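PDB 4MHR: ectoine hydroxylase, which catalyses the iron- and 2-oxoglutarate-dependent hydroxylation of L-ectoine to 5-hydroxyectoine, a compatible solute that helps cells survive extreme osmotic stress. Local coordinates for residues D59-D64 with A111-D116; G74-D79 with S136-K141; D121-L126 with L170-L175; W158-G163 with R194-C199; G184-I189 with T243-D248. All coordinates share one frame; numbering follows the deposited sequence.

In the fold
Contact 1 joins the turn before helix 63-78 to helix 108-115; contacts 2 and 3 lay helices 63-78 and 117-127 on one face of the seven-stranded sheet; contact 5 lies on its other face, facing the three-stranded sheet of the cupin fold. Contact 4 holds Trp158, which touches Ser171 of contact 3. Contacts 1 and 2 share helix 63-78, their centres about 17 Å apart; contacts 3 and 5, centres about 12 Å apart, use neighbouring strands 169-175 and 244-248. Along the chain contact 2 alternates with 1 and 3, and contact 4 with 3 and 5; contacts 1 and 2 close before 4 and 5 open. Contact 5 side chains lie about 4 Å from those of iron-binding Asp154 and His253.

Contact 1: residues D59-D64 with A111-D116; sequences DIFSAD and ARLAAD
Phe61 sets the far corner of its ring against a single methyl of Leu113: CZ of Phe61 is 3.6 Å from CD1 of Leu113, and CE1 of Phe61 is 4.0 Å from the same carbon. The two side chains meet at about a right angle. Leu113 holds CG anti to its backbone N (chi1 175°), which carries the branch from the flank of its helix to the ring. Both residues are buried, the ring resting also on Val66 and Val244, the leucine on Leu69 and Leu119. Here, in the cupin fold of the PhyH family, the turn between strand 54-57 and helix 63-78 packs against the end of helix 108-115, beside the large sheet. Toward Asp116 the packing slackens, with CE1 of Phe61 4.5 Å from OD2 of Asp116. That carboxylate is gripped by its own side of the contact: NH1 of Arg112 reaches OD1 of Asp116 at 2.7 Å, nearly straight (169°) and in the guanidinium plane, accepted by the anti lone pair of OD1, while OD2 forms a salt bridge with Arg118. Asp116 also N-caps helix 117-127. The solvent side of 59-64 is polar: exposed Ser62 caps helix 63-78, and exposed Asp59 pairs with Lys240.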
# COMPACT_ATOMS: atom_id res chain seq x y z
N ASP A 59 7.04 12.73 11.20
CA ASP A 59 6.59 13.84 12.04
C ASP A 59 5.51 14.65 11.43
O ASP A 59 5.49 15.84 11.58
CB ASP A 59 7.76 14.76 12.38
CG ASP A 59 8.89 14.02 13.02
OD1 ASP A 59 8.62 13.22 13.94
OD2 ASP A 59 10.03 14.15 12.53
N ILE A 60 4.61 14.04 10.67
CA ILE A 60 3.50 14.80 10.16
C ILE A 60 2.25 14.83 11.06
O ILE A 60 1.37 15.64 10.82
CB ILE A 60 3.10 14.35 8.76
CG1 ILE A 60 2.75 12.88 8.72
CG2 ILE A 60 4.20 14.66 7.76
CD1 ILE A 60 1.92 12.58 7.48
N PHE A 61 2.11 13.85 11.96
CA PHE A 61 0.96 13.76 12.91
C PHE A 61 1.57 14.10 14.26
O PHE A 61 2.69 13.71 14.55
CB PHE A 61 0.38 12.34 12.98
CG PHE A 61 -0.30 11.89 11.71
CD1 PHE A 61 -1.49 12.47 11.32
CD2 PHE A 61 0.30 10.95 10.87
CE1 PHE A 61 -2.10 12.15 10.11
CE2 PHE A 61 -0.33 10.57 9.69
CZ PHE A 61 -1.51 11.18 9.29
N SER A 62 0.82 14.80 15.10
CA SER A 62 1.31 15.13 16.46
C SER A 62 1.29 13.89 17.32
O SER A 62 0.62 12.95 16.97
CB SER A 62 0.40 16.20 17.12
OG SER A 62 -0.86 15.64 17.45
N ALA A 63 2.02 13.88 18.46
CA ALA A 63 1.93 12.77 19.42
C ALA A 63 0.50 12.42 19.87
O ALA A 63 0.15 11.25 19.97
CB ALA A 63 2.83 12.98 20.65
N ASP A 64 -0.35 13.42 20.07
CA ASP A 64 -1.77 13.16 20.44
C ASP A 64 -2.50 12.44 19.30
O ASP A 64 -3.21 11.50 19.51
CB ASP A 64 -2.49 14.49 20.75
CG ASP A 64 -2.10 15.11 22.12
OD1 ASP A 64 -1.50 14.42 22.96
OD2 ASP A 64 -2.37 16.30 22.33
N ALA A 111 -11.63 6.36 8.28
CA ALA A 111 -12.17 7.20 7.17
C ALA A 111 -11.57 8.60 7.20
O ALA A 111 -11.17 9.16 6.16
CB ALA A 111 -13.70 7.31 7.21
N ARG A 112 -11.51 9.17 8.40
CA ARG A 112 -10.98 10.50 8.58
C ARG A 112 -9.46 10.54 8.31
O ARG A 112 -8.97 11.52 7.76
CB ARG A 112 -11.27 10.99 10.00
CG ARG A 112 -10.85 12.41 10.32
CD ARG A 112 -11.30 13.49 9.31
NE ARG A 112 -10.69 14.76 9.72
CZ ARG A 112 -9.43 15.13 9.48
NH1 ARG A 112 -8.58 14.33 8.79
NH2 ARG A 112 -8.99 16.30 9.91
N LEU A 113 -8.72 9.53 8.77
CA LEU A 113 -7.29 9.40 8.40
C LEU A 113 -7.14 9.40 6.86
O LEU A 113 -6.39 10.19 6.30
CB LEU A 113 -6.66 8.18 9.04
CG LEU A 113 -5.23 7.84 8.65
CD1 LEU A 113 -4.29 8.91 9.16
CD2 LEU A 113 -4.85 6.52 9.24
N ALA A 114 -7.94 8.59 6.17
CA ALA A 114 -7.78 8.41 4.77
C ALA A 114 -8.00 9.70 4.06
O ALA A 114 -7.32 9.99 3.04
CB ALA A 114 -8.72 7.35 4.26
N ALA A 115 -8.93 10.51 4.58
CA ALA A 115 -9.33 11.79 3.93
C ALA A 115 -8.42 12.91 4.30
O ALA A 115 -8.53 14.02 3.77
CB ALA A 115 -10.82 12.17 4.29
N ASP A 116 -7.55 12.71 5.26
CA ASP A 116 -6.79 13.83 5.74
C ASP A 116 -5.85 14.41 4.65
O ASP A 116 -5.17 13.68 3.91
CB ASP A 116 -5.98 13.39 6.94
CG ASP A 116 -5.34 14.54 7.66
OD1 ASP A 116 -5.99 15.00 8.62
OD2 ASP A 116 -4.19 14.95 7.32

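Contact 2: residues G74-D79 with S136-K141; sequences GNLLAD and SRLNYK
In the cupin fold of this dioxygenase, helix 63-78 lies across the large antiparallel sheet, and its last turns meet strand 131-141 through Leu76, Leu77, Leu138 and Tyr140. The axes of helix 74-78 and strand 136-141 pass 9.9 Å apart at 76°, nearly crosswise, so the helix offers just two neighbouring leucines to two alternate strand residues. Leu77 and Leu138 reach toward each other tip to tip, with CG of Leu77 3.8 Å and CD2 of Leu77 4.0 Å from CD2 of Leu138. The same methyl of Leu138 comes within 4.1 Å of CB of Leu76, and so sits against two residues of the helix. It gets there because CG of Leu138 is anti to the backbone N (chi1 169°). The other branch of Leu77 serves Tyr140: its CD1 lies 3.9 Å from CB of Tyr140 and 4.1 Å from CD2 of the ring, the two side chains crossing obliquely. The packing is wholly apolar. Leu77 also rests on Ile97 and Ile100 of the adjoining strand 97-101, and Leu138 on Ile103 and Leu176. On the helix, Asn75 and Ala78 are exposed. The strand ends at Lys141, which binds 2-oxoglutarate; here its NZ is hydrogen-bonded to the carbonyl oxygens of Gly184 and Asn256. A helix laid over one face of the sheet through its leucines, with a cosubstrate-binding residue on the same strand, fits the cupin core of a 2-oxoglutarate-dependent dioxygenase.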
# COMPACT_ATOMS: atom_id res chain seq x y z
N GLY A 74 -6.19 -0.35 18.12
CA GLY A 74 -6.23 -1.35 19.24
C GLY A 74 -7.65 -1.84 19.57
O GLY A 74 -7.86 -3.04 19.80
N ASN A 75 -8.61 -0.92 19.54
CA ASN A 75 -10.02 -1.21 19.80
C ASN A 75 -10.63 -2.00 18.70
O ASN A 75 -11.47 -2.87 18.94
CB ASN A 75 -10.83 0.08 19.95
CG ASN A 75 -10.61 0.75 21.28
OD1 ASN A 75 -10.16 0.14 22.25
ND2 ASN A 75 -10.93 2.05 21.33
N LEU A 76 -10.24 -1.71 17.46
CA LEU A 76 -10.75 -2.50 16.33
C LEU A 76 -10.26 -3.95 16.39
O LEU A 76 -11.00 -4.88 16.10
CB LEU A 76 -10.38 -1.85 15.00
CG LEU A 76 -11.10 -0.52 14.70
CD1 LEU A 76 -10.32 0.34 13.71
CD2 LEU A 76 -12.49 -0.76 14.15
N LEU A 77 -8.98 -4.12 16.73
CA LEU A 77 -8.36 -5.42 16.73
C LEU A 77 -8.89 -6.24 17.92
O LEU A 77 -9.10 -7.44 17.79
CB LEU A 77 -6.84 -5.32 16.79
CG LEU A 77 -6.23 -4.74 15.51
CD1 LEU A 77 -4.76 -4.42 15.69
CD2 LEU A 77 -6.46 -5.69 14.34
N ALA A 78 -9.13 -5.57 19.05
CA ALA A 78 -9.48 -6.25 20.29
C ALA A 78 -10.97 -6.58 20.27
O ALA A 78 -11.43 -7.52 20.95
CB ALA A 78 -9.13 -5.34 21.50
N ASP A 79 -11.72 -5.82 19.47
CA ASP A 79 -13.19 -5.92 19.50
C ASP A 79 -13.87 -5.83 18.16
O ASP A 79 -14.53 -4.83 17.86
CB ASP A 79 -13.86 -4.86 20.38
CG ASP A 79 -15.41 -5.00 20.37
OD1 ASP A 79 -15.89 -6.13 20.02
OD2 ASP A 79 -16.12 -4.00 20.71
N SER A 136 -8.40 -0.72 1.62
CA SER A 136 -7.74 -0.36 2.88
C SER A 136 -7.62 -1.58 3.79
O SER A 136 -8.38 -2.57 3.64
CB SER A 136 -8.48 0.74 3.59
OG SER A 136 -9.75 0.35 4.09
N ARG A 137 -6.65 -1.56 4.71
CA ARG A 137 -6.52 -2.72 5.63
C ARG A 137 -5.86 -2.23 6.86
O ARG A 137 -4.89 -1.46 6.75
CB ARG A 137 -5.56 -3.82 5.19
CG ARG A 137 -5.56 -4.32 3.82
CD ARG A 137 -4.20 -4.97 3.50
NE ARG A 137 -3.99 -6.19 4.24
CZ ARG A 137 -3.62 -7.36 3.72
NH1 ARG A 137 -3.39 -7.51 2.41
NH2 ARG A 137 -3.47 -8.41 4.52
N LEU A 138 -6.30 -2.76 8.00
CA LEU A 138 -5.60 -2.64 9.27
C LEU A 138 -4.93 -3.99 9.48
O LEU A 138 -5.57 -5.08 9.45
CB LEU A 138 -6.50 -2.23 10.40
CG LEU A 138 -5.87 -2.34 11.81
CD1 LEU A 138 -4.62 -1.54 12.02
CD2 LEU A 138 -6.88 -2.03 12.89
N ASN A 139 -3.61 -3.92 9.59
CA ASN A 139 -2.77 -5.11 9.75
C ASN A 139 -2.11 -5.20 11.11
O ASN A 139 -1.63 -4.18 11.63
CB ASN A 139 -1.66 -5.10 8.73
CG ASN A 139 -2.17 -5.08 7.33
OD1 ASN A 139 -1.81 -4.20 6.50
ND2 ASN A 139 -3.02 -6.03 7.03
N TYR A 140 -2.05 -6.42 11.63
CA TYR A 140 -1.37 -6.75 12.89
C TYR A 140 -0.59 -8.02 12.72
O TYR A 140 -1.12 -9.07 12.32
CB TYR A 140 -2.36 -6.98 13.96
CG TYR A 140 -1.73 -7.38 15.26
CD1 TYR A 140 -1.63 -8.74 15.65
CD2 TYR A 140 -1.22 -6.42 16.09
CE1 TYR A 140 -1.05 -9.08 16.85
CE2 TYR A 140 -0.63 -6.75 17.28
CZ TYR A 140 -0.56 -8.05 17.66
OH TYR A 140 0.01 -8.31 18.85
N LYS A 141 0.70 -7.94 12.97
CA LYS A 141 1.62 -9.08 12.77
C LYS A 141 2.23 -9.27 14.16
O LYS A 141 2.99 -8.39 14.63
CB LYS A 141 2.70 -8.72 11.75
CG LYS A 141 3.98 -9.57 11.76
CD LYS A 141 5.16 -8.87 11.10
CE LYS A 141 6.03 -9.82 10.30
NZ LYS A 141 6.65 -9.11 9.14

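Contact 3: residues D121-L126 with L170-L175; sequences DVARFL and LSMSVL
Helix 121-126 runs roughly antiparallel to strand 170-175, the axes 10.2 Å apart at 155°, and the backbones come nearest at Ala123 and Leu170, whose CA atoms are 7.4 Å apart. This is the helical layer of the cupin fold lying along an inner strand of the large sheet, between strands 244-248 and 264-273. Four buried side chains make the contact. Leu170 presents CD2 to Leu126, 3.8 Å from CD1 and 3.9 Å from CB of Leu126, the two side chains at about a right angle. With its CG tucked between the backbone N and the carbonyl carbon (chi1 61°), Leu170 turns that methyl into the angle between Leu126 and the backbone of Ala123. On the helix's outer side, NH1 of Arg124 meets OD1 of Asp121 at 2.9 Å in a salt bridge that comes from above the carboxylate plane, 54° out of it. Each has a second partner, Arg305 for Asp121 and Glu130 for Arg124. Val122 and Leu126 lean also on Leu246 of strand 244-248. Two residues along the strand from Leu170, on the same face, Met172 extends beyond CG to the helix, and its terminal methyl, CE, stops 4.0 Å from CB of Ala123.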
# COMPACT_ATOMS: atom_id res chain seq x y z
N ASP A 121 -3.91 14.90 -0.26
CA ASP A 121 -3.32 15.88 -1.18
C ASP A 121 -1.99 15.41 -1.78
O ASP A 121 -1.67 15.75 -2.91
CB ASP A 121 -3.09 17.26 -0.56
CG ASP A 121 -4.41 18.05 -0.47
OD1 ASP A 121 -5.35 17.59 -1.06
OD2 ASP A 121 -4.49 19.05 0.21
N VAL A 122 -1.28 14.60 -1.04
CA VAL A 122 -0.04 14.00 -1.60
C VAL A 122 -0.41 12.98 -2.65
O VAL A 122 0.17 12.95 -3.76
CB VAL A 122 0.83 13.42 -0.47
CG1 VAL A 122 2.00 12.68 -1.00
CG2 VAL A 122 1.40 14.49 0.48
N ALA A 123 -1.45 12.19 -2.35
CA ALA A 123 -1.97 11.29 -3.37
C ALA A 123 -2.45 12.01 -4.63
O ALA A 123 -2.22 11.53 -5.77
CB ALA A 123 -3.11 10.43 -2.86
N ARG A 124 -3.25 13.03 -4.43
CA ARG A 124 -3.82 13.76 -5.57
C ARG A 124 -2.68 14.37 -6.41
O ARG A 124 -2.76 14.43 -7.58
CB ARG A 124 -4.78 14.88 -5.09
CG ARG A 124 -6.06 14.28 -4.50
CD ARG A 124 -6.80 15.29 -3.60
NE ARG A 124 -7.33 16.29 -4.47
CZ ARG A 124 -6.83 17.51 -4.62
NH1 ARG A 124 -5.84 17.96 -3.87
NH2 ARG A 124 -7.36 18.28 -5.55
N PHE A 125 -1.64 14.89 -5.76
CA PHE A 125 -0.45 15.39 -6.51
C PHE A 125 0.24 14.24 -7.31
O PHE A 125 0.47 14.31 -8.55
CB PHE A 125 0.56 16.02 -5.55
CG PHE A 125 1.83 16.39 -6.25
CD1 PHE A 125 1.83 17.44 -7.11
CD2 PHE A 125 2.98 15.62 -6.11
CE1 PHE A 125 3.00 17.72 -7.87
CE2 PHE A 125 4.13 15.92 -6.79
CZ PHE A 125 4.11 16.96 -7.69
N LEU A 126 0.63 13.21 -6.61
CA LEU A 126 1.43 12.12 -7.20
C LEU A 126 0.66 11.40 -8.31
O LEU A 126 1.29 10.97 -9.32
CB LEU A 126 1.89 11.09 -6.16
CG LEU A 126 2.91 11.64 -5.19
CD1 LEU A 126 3.21 10.59 -4.13
CD2 LEU A 126 4.20 12.02 -5.89
N LEU A 170 -1.32 4.36 -5.64
CA LEU A 170 -0.26 4.22 -4.66
C LEU A 170 -0.77 3.77 -3.32
O LEU A 170 -1.99 3.93 -2.98
CB LEU A 170 0.49 5.49 -4.50
CG LEU A 170 -0.24 6.71 -4.04
CD1 LEU A 170 -0.34 6.75 -2.54
CD2 LEU A 170 0.62 7.89 -4.42
N SER A 171 0.15 3.19 -2.55
CA SER A 171 -0.19 2.76 -1.19
C SER A 171 0.48 3.61 -0.15
O SER A 171 1.64 4.09 -0.34
CB SER A 171 0.24 1.32 -0.98
OG SER A 171 -0.40 0.54 -1.98
N MET A 172 -0.25 3.89 0.90
CA MET A 172 0.38 4.46 2.09
C MET A 172 0.26 3.57 3.35
O MET A 172 -0.85 3.12 3.70
CB MET A 172 -0.25 5.77 2.41
CG MET A 172 -0.35 6.66 1.25
SD MET A 172 -0.50 8.36 1.79
CE MET A 172 -0.96 9.05 0.24
N SER A 173 1.40 3.29 4.00
CA SER A 173 1.45 2.51 5.24
C SER A 173 1.70 3.47 6.38
O SER A 173 2.75 4.10 6.44
CB SER A 173 2.51 1.40 5.15
OG SER A 173 2.51 0.66 6.38
N VAL A 174 0.71 3.70 7.25
CA VAL A 174 0.89 4.55 8.44
C VAL A 174 1.26 3.62 9.60
O VAL A 174 0.44 2.77 10.01
CB VAL A 174 -0.43 5.23 8.80
CG1 VAL A 174 -0.32 6.12 10.01
CG2 VAL A 174 -0.99 5.92 7.62
N LEU A 175 2.48 3.74 10.08
CA LEU A 175 2.99 2.83 11.13
C LEU A 175 2.32 3.13 12.49
O LEU A 175 2.19 4.28 12.88
CB LEU A 175 4.49 2.90 11.29
CG LEU A 175 5.30 2.73 10.02
CD1 LEU A 175 6.76 2.75 10.44
CD2 LEU A 175 4.97 1.46 9.27

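Contact 4: residues W158-G163 with R194-C199; sequences WHVEDG and RTYLTC
Tyr196 aims its phenol oxygen at His159, joining strand 195-197 to helix 154-162, which in this cupin enzyme begins at the iron-binding Asp154, just after His152, another iron ligand. OH of Tyr196 lies 3.9 Å from CD2 of His159, and the side chains cross at about a right angle. Both hold CG anti to the backbone N, with chi1 of 179° in His159 and -178° in Tyr196, and the extended phenol can therefore span two well-separated backbones. CA of Val160 and CA of Cys199, the nearest pair, are 10.1 Å apart. The imidazole is held from several directions: NE2 is hydrogen-bonded to Asp11 and ND1 to the backbone oxygen of Met164, while the ring stacks on Phe282. Its rotation is thus set by partners outside the contact, and a carbon is left to meet the tyrosine. The phenol ring also meets Tyr13, with Glu156 of the same helix alongside. The indole of Trp158, important for ectoine stabilization, points elsewhere, to Gln135 and, edge-to-face, to His134. The next residue of the helix after His159 adds a looser touch, CG2 of Val160 lying 4.4 Å from OH of Tyr196.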
# COMPACT_ATOMS: atom_id res chain seq x y z
N TRP A 158 -3.65 -6.22 -8.91
CA TRP A 158 -4.74 -5.28 -9.18
C TRP A 158 -5.14 -5.28 -10.66
O TRP A 158 -6.30 -5.21 -11.00
CB TRP A 158 -4.42 -3.87 -8.65
CG TRP A 158 -4.25 -3.84 -7.17
CD1 TRP A 158 -4.73 -4.78 -6.26
CD2 TRP A 158 -3.54 -2.87 -6.39
NE1 TRP A 158 -4.38 -4.44 -4.99
CE2 TRP A 158 -3.65 -3.27 -5.02
CE3 TRP A 158 -2.78 -1.72 -6.71
CZ2 TRP A 158 -3.07 -2.55 -3.96
CZ3 TRP A 158 -2.16 -1.01 -5.68
CH2 TRP A 158 -2.30 -1.42 -4.30
N HIS A 159 -4.18 -5.40 -11.53
CA HIS A 159 -4.44 -5.40 -12.94
C HIS A 159 -5.08 -6.75 -13.36
O HIS A 159 -6.20 -6.77 -13.89
CB HIS A 159 -3.12 -5.21 -13.64
CG HIS A 159 -3.23 -5.22 -15.13
ND1 HIS A 159 -3.80 -4.19 -15.85
CD2 HIS A 159 -2.88 -6.16 -16.04
CE1 HIS A 159 -3.75 -4.48 -17.14
NE2 HIS A 159 -3.18 -5.67 -17.28
N VAL A 160 -4.38 -7.85 -13.10
CA VAL A 160 -4.81 -9.19 -13.55
C VAL A 160 -6.13 -9.58 -12.89
O VAL A 160 -7.06 -10.03 -13.58
CB VAL A 160 -3.77 -10.29 -13.29
CG1 VAL A 160 -4.38 -11.70 -13.57
CG2 VAL A 160 -2.60 -10.07 -14.19
N GLU A 161 -6.23 -9.36 -11.58
CA GLU A 161 -7.43 -9.76 -10.86
C GLU A 161 -8.53 -8.72 -10.67
O GLU A 161 -9.68 -9.09 -10.57
CB GLU A 161 -7.06 -10.41 -9.51
CG GLU A 161 -6.00 -11.50 -9.63
CD GLU A 161 -5.70 -12.23 -8.32
OE1 GLU A 161 -6.55 -12.24 -7.44
OE2 GLU A 161 -4.60 -12.80 -8.18
N ASP A 162 -8.22 -7.43 -10.61
CA ASP A 162 -9.25 -6.47 -10.32
C ASP A 162 -9.61 -5.61 -11.54
O ASP A 162 -10.60 -4.86 -11.50
CB ASP A 162 -8.89 -5.54 -9.15
CG ASP A 162 -8.61 -6.25 -7.88
OD1 ASP A 162 -9.37 -7.21 -7.56
OD2 ASP A 162 -7.61 -5.84 -7.16
N GLY A 163 -8.83 -5.73 -12.60
CA GLY A 163 -9.01 -4.93 -13.83
C GLY A 163 -8.45 -3.53 -13.80
O GLY A 163 -8.89 -2.67 -14.60
N ARG A 194 9.71 0.60 -12.16
CA ARG A 194 9.83 0.93 -13.54
C ARG A 194 9.93 -0.30 -14.41
O ARG A 194 10.09 -0.14 -15.63
CB ARG A 194 11.09 1.78 -13.79
CG ARG A 194 10.87 3.24 -13.49
CD ARG A 194 12.00 4.12 -14.04
NE ARG A 194 11.84 5.44 -13.46
CZ ARG A 194 11.01 6.33 -13.96
NH1 ARG A 194 10.29 6.06 -15.04
NH2 ARG A 194 10.89 7.47 -13.40
N THR A 195 9.85 -1.49 -13.82
CA THR A 195 9.74 -2.78 -14.56
C THR A 195 8.51 -3.51 -14.18
O THR A 195 8.20 -3.70 -12.96
CB THR A 195 10.89 -3.73 -14.15
OG1 THR A 195 12.13 -3.10 -14.44
CG2 THR A 195 10.83 -5.07 -14.90
N TYR A 196 7.74 -3.91 -15.18
CA TYR A 196 6.60 -4.74 -14.92
C TYR A 196 7.08 -6.20 -15.09
O TYR A 196 7.46 -6.61 -16.18
CB TYR A 196 5.50 -4.47 -15.93
CG TYR A 196 4.27 -5.28 -15.68
CD1 TYR A 196 3.55 -5.12 -14.50
CD2 TYR A 196 3.79 -6.17 -16.63
CE1 TYR A 196 2.40 -5.83 -14.27
CE2 TYR A 196 2.60 -6.85 -16.45
CZ TYR A 196 1.92 -6.71 -15.31
OH TYR A 196 0.74 -7.38 -15.16
N LEU A 197 7.12 -6.96 -13.98
CA LEU A 197 7.57 -8.36 -14.03
C LEU A 197 6.36 -9.25 -14.23
O LEU A 197 5.56 -9.38 -13.32
CB LEU A 197 8.34 -8.70 -12.76
CG LEU A 197 8.74 -10.18 -12.63
CD1 LEU A 197 9.68 -10.61 -13.76
CD2 LEU A 197 9.43 -10.32 -11.29
N THR A 198 6.18 -9.79 -15.45
CA THR A 198 5.05 -10.66 -15.68
C THR A 198 5.30 -11.91 -14.83
O THR A 198 6.45 -12.28 -14.53
CB THR A 198 4.83 -11.07 -17.19
OG1 THR A 198 5.89 -11.92 -17.61
CG2 THR A 198 4.83 -9.83 -18.07
N CYS A 199 4.22 -12.48 -14.34
CA CYS A 199 4.26 -13.74 -13.62
C CYS A 199 3.74 -14.85 -14.59
O CYS A 199 3.04 -14.56 -15.55
CB CYS A 199 3.43 -13.66 -12.35
SG CYS A 199 4.06 -12.43 -11.16

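Contact 5: residues G184-I189 with T243-D248; sequences GPLMVI and TVILFD
Leu186 lays one methyl, CD2, against the ring of Phe247, 3.7 Å from CE1 and 4.1 Å from both CD1 and CZ of Phe247. The side chains approach from opposite directions, the leucine from segment 184-189 and the phenylalanine from strand 244-248. The same CD2 of Leu186 is 4.4 Å from CG2 of Ile245, two residues back on that strand and on the same face, so a single branch bridges both. Leu186 has CG anti to its backbone N (chi1 -174°), directing the branch toward strand 244-248. Phe247 takes the crowded position, CG between the backbone N and the carbonyl carbon (chi1 60°), and its side chain also touches Tyr54 and Ser171. Directly beside the pair lies the iron site of the facial triad: the Phe247 side chain is about 4 Å from that of Asp154 and Leu186 about 4 Å from that of His253, whose imidazole meets the Phe247 ring with the planes at about 55°. The contact thus borders two iron-binding residues, probably as part of the apolar lining of the site. Backbone pairing fixes its parts: Phe247 is hydrogen-bonded to Ser171 and Ile245 to Ser173, while Met187 pairs with Gly254. Strand 244-248 lies between 54-57 and 169-175 in the large sheet, strand 187-188 edges the small one, and on the other face Val244 and Leu246 pack against helix 117-127.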
# COMPACT_ATOMS: atom_id res chain seq x y z
N GLY A 184 10.87 -7.62 11.13
CA GLY A 184 10.31 -7.82 9.78
C GLY A 184 9.62 -6.59 9.19
O GLY A 184 8.51 -6.66 8.81
N PRO A 185 10.32 -5.45 9.09
CA PRO A 185 9.74 -4.28 8.39
C PRO A 185 9.55 -4.55 6.89
O PRO A 185 10.16 -5.46 6.31
CB PRO A 185 10.83 -3.22 8.56
CG PRO A 185 12.13 -4.01 8.58
CD PRO A 185 11.77 -5.31 9.32
N LEU A 186 8.73 -3.73 6.27
CA LEU A 186 8.60 -3.71 4.82
C LEU A 186 9.96 -3.47 4.14
O LEU A 186 10.70 -2.59 4.49
CB LEU A 186 7.61 -2.57 4.45
CG LEU A 186 7.24 -2.52 2.96
CD1 LEU A 186 6.45 -3.75 2.56
CD2 LEU A 186 6.44 -1.26 2.64
N MET A 187 10.27 -4.31 3.17
CA MET A 187 11.46 -4.19 2.37
C MET A 187 10.96 -3.93 0.95
O MET A 187 10.03 -4.59 0.49
CB MET A 187 12.16 -5.56 2.34
CG MET A 187 12.88 -5.86 3.64
SD MET A 187 13.83 -7.39 3.59
CE MET A 187 14.37 -7.63 1.94
N VAL A 188 11.66 -3.06 0.25
CA VAL A 188 11.37 -2.73 -1.13
C VAL A 188 12.63 -2.87 -1.92
O VAL A 188 13.76 -2.78 -1.36
CB VAL A 188 10.74 -1.32 -1.26
CG1 VAL A 188 9.54 -1.21 -0.37
CG2 VAL A 188 11.74 -0.19 -0.94
N ILE A 189 12.46 -3.12 -3.22
CA ILE A 189 13.57 -3.02 -4.18
C ILE A 189 13.44 -1.67 -4.93
O ILE A 189 12.59 -1.52 -5.86
CB ILE A 189 13.54 -4.21 -5.15
CG1 ILE A 189 13.73 -5.53 -4.36
CG2 ILE A 189 14.62 -4.07 -6.21
CD1 ILE A 189 13.63 -6.76 -5.25
N THR A 243 4.81 7.52 11.39
CA THR A 243 5.59 7.51 10.10
C THR A 243 4.78 6.92 8.97
O THR A 243 4.07 5.94 9.16
CB THR A 243 6.94 6.73 10.23
OG1 THR A 243 7.73 7.29 11.27
CG2 THR A 243 7.76 6.74 8.91
N VAL A 244 4.83 7.55 7.79
CA VAL A 244 4.08 7.09 6.63
C VAL A 244 5.00 6.71 5.54
O VAL A 244 5.92 7.49 5.19
CB VAL A 244 3.11 8.14 6.10
CG1 VAL A 244 2.16 7.52 5.05
CG2 VAL A 244 2.25 8.65 7.23
N ILE A 245 4.86 5.50 5.06
CA ILE A 245 5.70 4.96 3.98
C ILE A 245 4.80 4.94 2.76
O ILE A 245 3.71 4.35 2.81
CB ILE A 245 6.26 3.55 4.26
CG1 ILE A 245 7.16 3.60 5.47
CG2 ILE A 245 7.08 3.11 3.09
CD1 ILE A 245 7.53 2.22 5.94
N LEU A 246 5.17 5.71 1.72
CA LEU A 246 4.29 5.81 0.53
C LEU A 246 4.98 5.04 -0.60
O LEU A 246 6.20 5.23 -0.84
CB LEU A 246 4.18 7.21 0.02
CG LEU A 246 3.30 8.23 0.65
CD1 LEU A 246 3.96 8.72 1.93
CD2 LEU A 246 3.09 9.35 -0.32
N PHE A 247 4.25 4.21 -1.30
CA PHE A 247 4.88 3.47 -2.41
C PHE A 247 3.98 3.27 -3.62
O PHE A 247 2.75 3.10 -3.51
CB PHE A 247 5.58 2.22 -1.92
CG PHE A 247 4.74 1.20 -1.23
CD1 PHE A 247 4.46 1.32 0.11
CD2 PHE A 247 4.25 0.07 -1.92
CE1 PHE A 247 3.68 0.37 0.77
CE2 PHE A 247 3.49 -0.92 -1.27
CZ PHE A 247 3.22 -0.79 0.09
N ASP A 248 4.63 3.37 -4.80
CA ASP A 248 4.00 3.16 -6.08
C ASP A 248 3.39 1.77 -6.16
O ASP A 248 3.96 0.78 -5.65
CB ASP A 248 5.01 3.34 -7.19
CG ASP A 248 4.42 3.11 -8.56
OD1 ASP A 248 3.75 4.02 -9.10
OD2 ASP A 248 4.66 2.00 -9.10